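Local structure of hydrolase, alpha/beta hydrolase FOLD family (Staphylococcus aureus, 2XMZ) at residues 49-53 with 187-191; 113-118 with 224-228; 217-221 with 243-247. The protein probably catalyses loss of pyruvate from its substrate to form 2-succinyl-6-hydroxy-2,4-cyclohexadiene-1-carboxylate, a step in menaquinone biosynthesis. All coordinates share one frame. Where two conformers were deposited one is given. Residues are numbered along the deposited sequence.

Contact 1 of 3, residues 49-53 with 187-191; sequences DLPGH and ALRDY
A buried contact, made mainly by one tyrosine, joins the loop that follows strand 44-48 to helix 181-191. Leu50 to His53 form a type II beta turn closed by His53 N to Leu50 O at 2.9 Å. Pro51 (phi/psi -49/131) suits its second position because its ring fixes phi, and Gly52 (83/-13) suits the third because positive phi favours glycine. Ala187 to Asp190 are helical, and Tyr191 N is bonded to Ala187 O at 2.8 Å, so Ala187 and Tyr191 both point toward the turn. In the alpha/beta hydrolase fold this places the loop at the C-terminal end of strand 44-48 against helices inserted between strands 110-114 and 210-215, which probably form the cap, as in other members of this fold. Tyr191, chi1 p, donates OH to Pro51 O at 2.7 Å, and His53 ND1 donates to the same carbonyl, Pro51 O, at 3.0 Å. Beside this polar point Pro51 CB makes an apolar contact with Tyr191 CE2 at 3.9 Å, and Leu50 CB is in van der Waals contact with Tyr191 OH at 3.6 Å. Small Ala187 lets the imidazole come close, its CB 3.6 Å from His53 CE1 near the ring plane. Behind, Phe66, Ile69 and Met92 touch Tyr191.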
loop_
_atom_site.group_PDB
_atom_site.type_symbol
_atom_site.label_atom_id
_atom_site.label_comp_id
_atom_site.label_asym_id
_atom_site.label_seq_id
_atom_site.Cartn_x
_atom_site.Cartn_y
_atom_site.Cartn_z
ATOM N N ASP A 49 5.351 2.698 8.339
ATOM C CA ASP A 49 4.422 1.746 8.912
ATOM C C ASP A 49 3.100 2.446 9.212
ATOM O O ASP A 49 3.076 3.443 9.924
ATOM C CB ASP A 49 5.003 1.150 10.193
ATOM C CG ASP A 49 6.047 0.095 9.919
ATOM O OD1 ASP A 49 6.163 -0.326 8.754
ATOM O OD2 ASP A 49 6.765 -0.301 10.858
ATOM N N LEU A 50 2.017 1.918 8.669
ATOM C CA LEU A 50 0.705 2.526 8.818
ATOM C C LEU A 50 0.112 2.135 10.187
ATOM O O LEU A 50 0.608 1.192 10.842
ATOM C CB LEU A 50 -0.205 2.126 7.631
ATOM C CG LEU A 50 0.246 2.755 6.287
ATOM C CD1 LEU A 50 -0.324 2.028 5.060
ATOM C CD2 LEU A 50 -0.106 4.257 6.256
ATOM N N PRO A 51 -0.926 2.870 10.636
ATOM C CA PRO A 51 -1.490 2.639 11.964
ATOM C C PRO A 51 -1.779 1.160 12.235
ATOM O O PRO A 51 -2.422 0.455 11.405
ATOM C CB PRO A 51 -2.789 3.436 11.925
ATOM C CG PRO A 51 -2.450 4.598 11.014
ATOM C CD PRO A 51 -1.608 3.983 9.936
ATOM N N GLY A 52 -1.311 0.717 13.395
ATOM C CA GLY A 52 -1.459 -0.671 13.849
ATOM C C GLY A 52 -0.435 -1.660 13.318
ATOM O O GLY A 52 -0.365 -2.795 13.799
ATOM N N HIS A 53 0.330 -1.264 12.308
ATOM C CA HIS A 53 1.243 -2.189 11.635
ATOM C C HIS A 53 2.718 -1.985 11.969
ATOM O O HIS A 53 3.201 -0.838 12.089
ATOM C CB HIS A 53 1.073 -2.104 10.119
ATOM C CG HIS A 53 -0.258 -2.598 9.638
ATOM N ND1 HIS A 53 -1.439 -1.948 9.919
ATOM C CD2 HIS A 53 -0.596 -3.707 8.942
ATOM C CE1 HIS A 53 -2.449 -2.621 9.395
ATOM N NE2 HIS A 53 -1.963 -3.692 8.793
ATOM N N ALA A 187 -7.238 -1.671 12.738
ATOM C CA ALA A 187 -6.982 -1.246 11.351
ATOM C C ALA A 187 -8.176 -1.553 10.444
ATOM O O ALA A 187 -8.626 -0.683 9.683
ATOM C CB ALA A 187 -5.690 -1.893 10.794
ATOM N N LEU A 188 -8.685 -2.772 10.518
ATOM C CA LEU A 188 -9.886 -3.150 9.740
ATOM C C LEU A 188 -11.100 -2.281 10.049
ATOM O O LEU A 188 -11.738 -1.759 9.131
ATOM C CB LEU A 188 -10.237 -4.628 9.938
ATOM C CG LEU A 188 -9.261 -5.635 9.309
ATOM C CD1 LEU A 188 -9.601 -7.054 9.761
ATOM C CD2 LEU A 188 -9.214 -5.519 7.774
ATOM N N ARG A 189 -11.425 -2.126 11.336
ATOM C CA ARG A 189 -12.602 -1.327 11.711
ATOM C C ARG A 189 -12.480 0.152 11.332
ATOM O O ARG A 189 -13.468 0.759 10.939
ATOM C CB ARG A 189 -12.959 -1.489 13.201
ATOM C CG ARG A 189 -13.115 -2.963 13.664
ATOM C CD ARG A 189 -13.883 -3.137 14.971
ATOM N NE ARG A 189 -13.389 -4.270 15.770
ATOM C CZ ARG A 189 -13.953 -5.482 15.859
ATOM N NH1 ARG A 189 -15.063 -5.811 15.173
ATOM N NH2 ARG A 189 -13.385 -6.393 16.634
ATOM N N ASP A 190 -11.288 0.733 11.470
ATOM C CA ASP A 190 -11.090 2.177 11.252
ATOM C C ASP A 190 -10.749 2.559 9.821
ATOM O O ASP A 190 -11.168 3.607 9.364
ATOM C CB ASP A 190 -10.016 2.764 12.176
ATOM C CG ASP A 190 -10.400 2.699 13.621
ATOM O OD1 ASP A 190 -11.485 2.166 13.915
ATOM O OD2 ASP A 190 -9.615 3.169 14.454
ATOM N N TYR A 191 -9.974 1.749 9.115
ATOM C CA TYR A 191 -9.636 2.140 7.721
ATOM C C TYR A 191 -9.680 1.015 6.700
ATOM O O TYR A 191 -9.083 1.104 5.608
ATOM C CB TYR A 191 -8.369 2.994 7.621
ATOM C CG TYR A 191 -7.047 2.354 7.988
ATOM C CD1 TYR A 191 -6.133 2.009 6.987
ATOM C CD2 TYR A 191 -6.676 2.154 9.317
ATOM C CE1 TYR A 191 -4.889 1.495 7.281
ATOM C CE2 TYR A 191 -5.408 1.617 9.643
ATOM C CZ TYR A 191 -4.523 1.284 8.602
ATOM O OH TYR A 191 -3.264 0.766 8.830
#

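Contact 2 of 3, residues 113-118 with 224-228; sequences LESTSP and IAKKM
Helix 219-231, the crossover of the beta-alpha-beta unit between strands 210-215 and 235-240 of this alpha/beta hydrolase fold, rests here on the end of strand 110-114 and the loop beyond it. The strand stops at Glu114; Ser115, with both backbone angles positive (48/57), turns the chain, after which Thr116 and Ser117 run extended into Pro118 (-88/19). The nearest alpha carbons are those of Ser117 and Ile224, 6.4 Å apart. Ile224 and Met228 stand one helical turn apart, Met228 N bonded to Ile224 O at 2.9 Å, and both point toward the loop. Met228, in an m, t, m rotamer, is the longer bump: its flexible thioether bends into the hollow between Leu113, Thr116 and Pro118. There Met228 CE lies 4.3 Å from Leu113 CD1 and 3.7 Å from Thr116 O, while Met228 SD sits 3.7 Å from Pro118 CG. Thr116 points its CA-to-CB bond away, and its OG1 is hydrogen-bonded to Ser91 O, so its backbone is what the helix meets most closely. Small Ala225 lets the helix settle on Ile212 and Ala214 of strand 210-215. Beta-branched Ile224 fills the second hollow, beside Ser117 and the ring of Pro118: its CG2 lies 4.1 Å from Pro118 CD, 3.7 Å from Ser117 CB and, closest of all, 3.4 Å from Thr116 O.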
loop_
_atom_site.group_PDB
_atom_site.type_symbol
_atom_site.label_atom_id
_atom_site.label_comp_id
_atom_site.label_asym_id
_atom_site.label_seq_id
_atom_site.Cartn_x
_atom_site.Cartn_y
_atom_site.Cartn_z
ATOM N N LEU A 113 0.865 3.061 -7.608
ATOM C CA LEU A 113 -0.159 2.224 -7.029
ATOM C C LEU A 113 0.059 0.779 -7.467
ATOM O O LEU A 113 0.099 0.483 -8.671
ATOM C CB LEU A 113 -1.533 2.707 -7.524
ATOM C CG LEU A 113 -1.821 4.199 -7.256
ATOM C CD1 LEU A 113 -3.140 4.569 -7.900
ATOM C CD2 LEU A 113 -1.864 4.503 -5.772
ATOM N N GLU A 114 0.169 -0.115 -6.492
ATOM C CA GLU A 114 0.344 -1.517 -6.774
ATOM C C GLU A 114 -0.826 -2.281 -6.197
ATOM O O GLU A 114 -1.075 -2.262 -4.969
ATOM C CB GLU A 114 1.656 -2.067 -6.193
ATOM C CG GLU A 114 1.820 -3.584 -6.452
ATOM C CD GLU A 114 2.851 -4.256 -5.555
ATOM O OE1 GLU A 114 3.487 -3.573 -4.721
ATOM O OE2 GLU A 114 3.003 -5.493 -5.664
ATOM N N SER A 115 -1.555 -2.942 -7.075
ATOM C CA SER A 115 -2.643 -3.842 -6.666
ATOM C C SER A 115 -3.568 -3.191 -5.623
ATOM O O SER A 115 -3.780 -3.728 -4.540
ATOM C CB SER A 115 -2.040 -5.134 -6.120
ATOM O OG SER A 115 -1.264 -5.767 -7.111
ATOM N N THR A 116 -4.131 -2.038 -5.968
ATOM C CA THR A 116 -4.970 -1.321 -5.006
ATOM C C THR A 116 -6.305 -0.930 -5.637
ATOM O O THR A 116 -6.587 -1.263 -6.807
ATOM C CB THR A 116 -4.217 -0.096 -4.429
ATOM O OG1 THR A 116 -4.865 0.395 -3.251
ATOM C CG2 THR A 116 -4.063 1.061 -5.446
ATOM N N SER A 117 -7.106 -0.194 -4.874
ATOM C CA SER A 117 -8.366 0.327 -5.381
ATOM C C SER A 117 -8.718 1.635 -4.676
ATOM O O SER A 117 -8.184 1.932 -3.583
ATOM C CB SER A 117 -9.492 -0.698 -5.195
ATOM O OG SER A 117 -9.994 -0.603 -3.894
ATOM N N PRO A 118 -9.593 2.437 -5.305
ATOM C CA PRO A 118 -10.037 3.683 -4.724
ATOM C C PRO A 118 -11.260 3.465 -3.831
ATOM O O PRO A 118 -11.977 4.409 -3.520
ATOM C CB PRO A 118 -10.398 4.544 -5.959
ATOM C CG PRO A 118 -10.157 3.694 -7.138
ATOM C CD PRO A 118 -10.127 2.278 -6.663
ATOM N N ILE A 224 -9.723 -3.416 -11.857
ATOM C CA ILE A 224 -9.677 -2.156 -11.102
ATOM C C ILE A 224 -8.584 -1.203 -11.615
ATOM O O ILE A 224 -8.828 0.001 -11.792
ATOM C CB ILE A 224 -9.500 -2.415 -9.608
ATOM C CG1 ILE A 224 -10.750 -3.134 -9.055
ATOM C CG2 ILE A 224 -9.245 -1.093 -8.841
ATOM C CD1 ILE A 224 -10.627 -3.405 -7.574
ATOM N N ALA A 225 -7.404 -1.750 -11.881
ATOM C CA ALA A 225 -6.259 -0.959 -12.346
ATOM C C ALA A 225 -6.578 -0.287 -13.652
ATOM O O ALA A 225 -6.280 0.896 -13.824
ATOM C CB ALA A 225 -5.017 -1.830 -12.489
ATOM N N LYS A 226 -7.228 -1.020 -14.559
ATOM C CA LYS A 226 -7.580 -0.483 -15.874
ATOM C C LYS A 226 -8.588 0.660 -15.725
ATOM O O LYS A 226 -8.469 1.701 -16.380
ATOM C CB LYS A 226 -8.145 -1.571 -16.802
ATOM C CG LYS A 226 -7.104 -2.567 -17.318
ATOM C CD LYS A 226 -7.696 -3.509 -18.392
ATOM C CE LYS A 226 -6.847 -4.776 -18.518
ATOM N NZ LYS A 226 -7.362 -5.702 -19.557
ATOM N N LYS A 227 -9.561 0.466 -14.839
ATOM C CA LYS A 227 -10.572 1.491 -14.590
ATOM C C LYS A 227 -9.958 2.756 -13.985
ATOM O O LYS A 227 -10.257 3.839 -14.444
ATOM C CB LYS A 227 -11.669 0.963 -13.686
ATOM C CG LYS A 227 -12.678 0.081 -14.367
ATOM C CD LYS A 227 -13.674 -0.323 -13.297
ATOM C CE LYS A 227 -14.273 -1.678 -13.548
ATOM N NZ LYS A 227 -15.188 -2.053 -12.445
ATOM N N MET A 228 -9.103 2.594 -12.973
ATOM C CA MET A 228 -8.349 3.709 -12.388
ATOM C C MET A 228 -7.546 4.465 -13.451
ATOM O O MET A 228 -7.588 5.691 -13.509
ATOM C CB MET A 228 -7.397 3.226 -11.285
ATOM C CG MET A 228 -8.088 2.675 -10.037
ATOM S SD MET A 228 -6.976 2.665 -8.652
ATOM C CE MET A 228 -5.777 1.457 -9.217
#

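Contact 3 of 3, residues 217-221 with 243-247; sequences YDEKF and TGHTI
Two loops come together at the C-terminal ends of the strands to pair a histidine with an aspartate. Their backbones are closest at Asp218 and Gly244, alpha carbons 4.7 Å apart; the phi/psi of Gly244, -96/-138, is one that glycine adopts readily. Tyr217 N donates to Thr243 O at 2.9 Å and pins the loops together, with the Tyr217 ring lying so that Thr243 N is over one face. Thr243 OG1 is satisfied elsewhere, by Ile240 O, and Gly244 N by Glu250 OE1. One step on, Asp218 (chi1 t) occupies the N-cap position of helix 219-231 and points at the other loop; its OD2 accepts from His245 ND1 at 2.6 Å, N-H...O angle 159°. With chi1 t and chi2 68°, His245 swings its ring end to that carboxylate, and its other nitrogen, NE2, is hydrogen-bonded to Ser91 OG. The arrangement is consistent with the Ser-His-Asp catalytic triad of alpha/beta hydrolases, Ser91 standing on the probable nucleophile elbow. Phe221 packs against the imidazole in an edge-to-face pair, the His245 edge toward the Phe221 face, centroids 4.4 Å apart and planes at 66°. The two loops follow neighbouring parallel strands, 210-215 and 235-240, and lead into helices 219-231 and 247-250.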
loop_
_atom_site.group_PDB
_atom_site.type_symbol
_atom_site.label_atom_id
_atom_site.label_comp_id
_atom_site.label_asym_id
_atom_site.label_seq_id
_atom_site.Cartn_x
_atom_site.Cartn_y
_atom_site.Cartn_z
ATOM N N TYR A 217 -2.433 -12.480 -12.937
ATOM C CA TYR A 217 -3.258 -13.513 -12.293
ATOM C C TYR A 217 -4.331 -12.911 -11.390
ATOM O O TYR A 217 -5.256 -13.595 -10.988
ATOM C CB TYR A 217 -2.412 -14.479 -11.456
ATOM C CG TYR A 217 -1.416 -15.284 -12.252
ATOM C CD1 TYR A 217 -1.598 -15.517 -13.610
ATOM C CD2 TYR A 217 -0.292 -15.823 -11.634
ATOM C CE1 TYR A 217 -0.672 -16.246 -14.337
ATOM C CE2 TYR A 217 0.627 -16.565 -12.351
ATOM C CZ TYR A 217 0.438 -16.770 -13.695
ATOM O OH TYR A 217 1.370 -17.507 -14.391
ATOM N N ASP A 218 -4.198 -11.635 -11.064
ATOM C CA ASP A 218 -5.074 -11.018 -10.094
ATOM C C ASP A 218 -6.181 -10.246 -10.857
ATOM O O ASP A 218 -6.214 -9.010 -10.915
ATOM C CB ASP A 218 -4.212 -10.169 -9.138
ATOM C CG ASP A 218 -5.002 -9.500 -8.051
ATOM O OD1 ASP A 218 -6.182 -9.853 -7.831
ATOM O OD2 ASP A 218 -4.437 -8.557 -7.444
ATOM N N GLU A 219 -7.106 -11.010 -11.426
ATOM C CA GLU A 219 -8.158 -10.483 -12.302
ATOM C C GLU A 219 -8.898 -9.276 -11.718
ATOM O O GLU A 219 -9.075 -8.273 -12.396
ATOM C CB GLU A 219 -9.153 -11.593 -12.673
ATOM C CG GLU A 219 -9.905 -12.252 -11.473
ATOM C CD GLU A 219 -9.008 -12.730 -10.313
ATOM O OE1 GLU A 219 -8.251 -13.715 -10.469
ATOM O OE2 GLU A 219 -9.079 -12.126 -9.228
ATOM N N LYS A 220 -9.300 -9.376 -10.454
ATOM C CA LYS A 220 -10.092 -8.336 -9.828
ATOM C C LYS A 220 -9.325 -7.030 -9.813
ATOM O O LYS A 220 -9.874 -5.986 -10.143
ATOM C CB LYS A 220 -10.496 -8.737 -8.404
ATOM C CG LYS A 220 -11.164 -7.618 -7.590
ATOM C CD LYS A 220 -11.411 -8.068 -6.135
ATOM C CE LYS A 220 -11.766 -6.887 -5.244
ATOM N NZ LYS A 220 -11.668 -7.268 -3.799
ATOM N N PHE A 221 -8.061 -7.080 -9.414
ATOM C CA PHE A 221 -7.302 -5.844 -9.341
ATOM C C PHE A 221 -6.798 -5.355 -10.715
ATOM O O PHE A 221 -6.597 -4.152 -10.905
ATOM C CB PHE A 221 -6.251 -5.905 -8.227
ATOM C CG PHE A 221 -6.863 -5.827 -6.848
ATOM C CD1 PHE A 221 -7.341 -6.982 -6.212
ATOM C CD2 PHE A 221 -7.026 -4.596 -6.212
ATOM C CE1 PHE A 221 -7.932 -6.913 -4.961
ATOM C CE2 PHE A 221 -7.604 -4.512 -4.958
ATOM C CZ PHE A 221 -8.066 -5.685 -4.323
ATOM N N THR A 243 2.122 -12.878 -12.273
ATOM C CA THR A 243 2.089 -12.542 -10.849
ATOM C C THR A 243 0.668 -12.319 -10.363
ATOM O O THR A 243 -0.203 -11.955 -11.138
ATOM C CB THR A 243 2.920 -11.267 -10.484
ATOM O OG1 THR A 243 2.490 -10.163 -11.288
ATOM C CG2 THR A 243 4.406 -11.505 -10.687
ATOM N N GLY A 244 0.462 -12.520 -9.064
ATOM C CA GLY A 244 -0.802 -12.191 -8.424
ATOM C C GLY A 244 -0.785 -10.832 -7.758
ATOM O O GLY A 244 -0.247 -9.847 -8.299
ATOM N N HIS A 245 -1.365 -10.779 -6.575
ATOM C CA HIS A 245 -1.633 -9.512 -5.913
ATOM C C HIS A 245 -0.351 -8.797 -5.466
ATOM O O HIS A 245 -0.173 -7.601 -5.729
ATOM C CB HIS A 245 -2.546 -9.756 -4.718
ATOM C CG HIS A 245 -3.203 -8.520 -4.205
ATOM N ND1 HIS A 245 -4.158 -7.832 -4.925
ATOM C CD2 HIS A 245 -3.075 -7.867 -3.025
ATOM C CE1 HIS A 245 -4.571 -6.793 -4.217
ATOM N NE2 HIS A 245 -3.947 -6.803 -3.054
ATOM N N THR A 246 0.535 -9.532 -4.798
ATOM C CA THR A 246 1.759 -8.931 -4.236
ATOM C C THR A 246 2.902 -9.060 -5.247
ATOM O O THR A 246 3.840 -9.852 -5.066
ATOM C CB THR A 246 2.151 -9.553 -2.894
ATOM O OG1 THR A 246 0.978 -9.831 -2.121
ATOM C CG2 THR A 246 3.064 -8.621 -2.107
ATOM N N ILE A 247 2.809 -8.258 -6.295
ATOM C CA ILE A 247 3.790 -8.245 -7.374
ATOM C C ILE A 247 5.210 -8.009 -6.850
ATOM O O ILE A 247 6.135 -8.715 -7.249
ATOM C CB ILE A 247 3.511 -7.140 -8.402
ATOM C CG1 ILE A 247 2.043 -7.120 -8.845
ATOM C CG2 ILE A 247 4.452 -7.310 -9.619
ATOM C CD1 ILE A 247 1.654 -5.812 -9.554
#

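In the fold
From the N terminus, the chain leaves strand 44-48 through residues 49-53, and contact 1 closes when helix 181-191 returns to that loop, joining the helical insertion to the loop after strand 44-48. Before this closure, contact 2 has opened at residues 113-118; it closes on residues 224-228, so contacts 1 and 2 cross. Contact 3 opens at 217-221, after contact 1 has closed, and ends at 243-247 beyond the close of contact 2, which it therefore crosses. Contacts 2 and 3 share helix 219-231 and touch, with a probable hydrogen bond from Ser115 OG to His245 O at 2.5 Å. Contact 1 stands apart, its centre 20 Å and 22 Å from those of contacts 2 and 3.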